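Local coordinates for protein N-acylethanolamine-hydrolyzing acid amidase beta-subunit (Caenorhabditis elegans, PDB 6DY3) that probably degrades bioactive fatty acid amides such as N-palmitoylethanolamine to ethanolamine and free fatty acids, as the beta chain of a heterodimer made by autocatalytic cleavage, at residues B[53-58]-B[95-100]. Sequence-based numbering, arbitrary orientation.
Sequences NGVLTG and FIRDVL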
# COMPACT_ATOMS: atom_id res chain seq x y z
N ASN B 53 3.92 10.20 3.20
CA ASN B 53 2.60 10.81 3.20
C ASN B 53 1.73 10.32 2.05
O ASN B 53 0.64 10.87 1.83
CB ASN B 53 2.71 12.34 3.18
CG ASN B 53 3.60 12.86 2.07
OD1 ASN B 53 4.58 12.22 1.70
ND2 ASN B 53 3.27 14.04 1.55
N GLY B 54 2.17 9.31 1.30
CA GLY B 54 1.31 8.60 0.38
C GLY B 54 0.59 7.46 1.07
O GLY B 54 0.81 7.17 2.24
N VAL B 55 -0.28 6.80 0.31
CA VAL B 55 -1.08 5.68 0.81
C VAL B 55 -0.93 4.50 -0.14
O VAL B 55 -1.18 4.63 -1.34
CB VAL B 55 -2.57 6.05 0.96
CG1 VAL B 55 -3.37 4.84 1.48
CG2 VAL B 55 -2.74 7.24 1.88
N LEU B 56 -0.55 3.34 0.41
CA LEU B 56 -0.53 2.09 -0.34
C LEU B 56 -1.52 1.07 0.18
O LEU B 56 -1.75 0.05 -0.49
CB LEU B 56 0.88 1.48 -0.34
CG LEU B 56 1.96 2.34 -1.00
CD1 LEU B 56 3.32 1.68 -0.86
CD2 LEU B 56 1.65 2.62 -2.47
N THR B 57 -2.11 1.30 1.35
CA THR B 57 -3.19 0.47 1.89
C THR B 57 -4.20 1.44 2.49
O THR B 57 -3.90 2.08 3.51
CB THR B 57 -2.69 -0.51 2.95
OG1 THR B 57 -1.58 -1.26 2.44
CG2 THR B 57 -3.80 -1.47 3.38
N GLY B 58 -5.37 1.57 1.86
CA GLY B 58 -6.30 2.61 2.25
C GLY B 58 -7.73 2.25 1.95
O GLY B 58 -8.04 1.23 1.34
N PHE B 95 -0.46 8.84 -6.27
CA PHE B 95 -1.55 8.56 -7.18
C PHE B 95 -2.68 7.83 -6.46
O PHE B 95 -3.85 8.17 -6.63
CB PHE B 95 -1.04 7.73 -8.37
CG PHE B 95 -2.07 7.49 -9.43
CD1 PHE B 95 -2.14 8.32 -10.53
CD2 PHE B 95 -2.96 6.44 -9.34
CE1 PHE B 95 -3.08 8.10 -11.52
CE2 PHE B 95 -3.90 6.22 -10.32
CZ PHE B 95 -3.96 7.06 -11.41
N ILE B 96 -2.33 6.84 -5.64
CA ILE B 96 -3.33 6.10 -4.86
C ILE B 96 -4.08 7.05 -3.94
O ILE B 96 -5.32 7.02 -3.86
CB ILE B 96 -2.67 4.96 -4.07
CG1 ILE B 96 -1.84 4.04 -4.98
CG2 ILE B 96 -3.73 4.16 -3.30
CD1 ILE B 96 -2.66 3.28 -6.01
N ARG B 97 -3.35 7.89 -3.21
CA ARG B 97 -4.00 8.82 -2.28
C ARG B 97 -4.91 9.77 -3.03
O ARG B 97 -6.00 10.11 -2.55
CB ARG B 97 -2.95 9.59 -1.49
CG ARG B 97 -3.53 10.62 -0.53
CD ARG B 97 -2.43 11.34 0.22
NE ARG B 97 -2.92 12.53 0.90
CZ ARG B 97 -2.15 13.39 1.56
NH1 ARG B 97 -0.83 13.19 1.62
NH2 ARG B 97 -2.68 14.45 2.15
N ASP B 98 -4.49 10.22 -4.21
CA ASP B 98 -5.32 11.13 -5.00
C ASP B 98 -6.61 10.45 -5.43
O ASP B 98 -7.67 11.09 -5.50
CB ASP B 98 -4.54 11.61 -6.22
CG ASP B 98 -5.33 12.58 -7.07
OD1 ASP B 98 -5.41 13.78 -6.70
OD2 ASP B 98 -5.86 12.16 -8.12
N VAL B 99 -6.56 9.15 -5.73
CA VAL B 99 -7.77 8.43 -6.08
C VAL B 99 -8.70 8.33 -4.87
O VAL B 99 -9.92 8.52 -4.99
CB VAL B 99 -7.43 7.04 -6.65
CG1 VAL B 99 -8.69 6.19 -6.85
CG2 VAL B 99 -6.67 7.17 -7.96
N LEU B 100 -8.14 8.03 -3.70
CA LEU B 100 -8.95 7.96 -2.49
C LEU B 100 -9.62 9.29 -2.18
O LEU B 100 -10.70 9.31 -1.57
CB LEU B 100 -8.10 7.52 -1.30
CG LEU B 100 -7.67 6.05 -1.25
CD1 LEU B 100 -6.64 5.83 -0.14
CD2 LEU B 100 -8.88 5.16 -1.05
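Val55 turns both of its methyls onto helix 92-102, crossing the side chains of Arg97 and Leu100 at about right angles. CG1 lies 3.8 Å from CD1 of Leu100, and CG2 sits 4.1 Å from CB of Arg97, over the root of that long chain. CD1 of Leu100 also rests against the backbone of Gly58, 4.0 Å from its CA. One helical turn earlier, Ile96 brings its branched CB and CG2 up to the carbonyl oxygen of Val55; the backbone of Val55 is also hydrogen-bonded to that of Ser93.

The polar end of the contact belongs to Arg97. With CG anti to the backbone N (chi1 178°) and the chain extended from there to NE, the guanidinium reaches back along 53-58 to Asn53. NH1 donates to the carbonyl O of Asn53 over 2.8 Å, a bent bond (133° at the hydrogen) with the oxygen 27° out of the guanidinium plane. NE goes to the hydroxyl of Tyr44, while NH2 forms a salt bridge with Glu77 of the alpha-subunit, whose other carboxylate oxygen takes ND2 of Asn53. With each of its three nitrogens bound to a different partner, this buried guanidinium is probably held against rotation. An alanine here would probably leave Glu77 of the alpha-subunit without its positive mate and open a gap beside Asn53 O at the subunit interface.

Asn53 and Leu56 of the loop, and Arg97 of the helix, also meet the alpha-subunit, so this end of the contact lies at the interface. Thr57 and Gly58 lie in strand 57-60 of the antiparallel sheet, between strands 41-49 and 64-70, in this Ntn-hydrolase fold; the helix packs through Ile96 and Leu100 on strand 64-70, and through Ile96 and Val99 on helix 106-113.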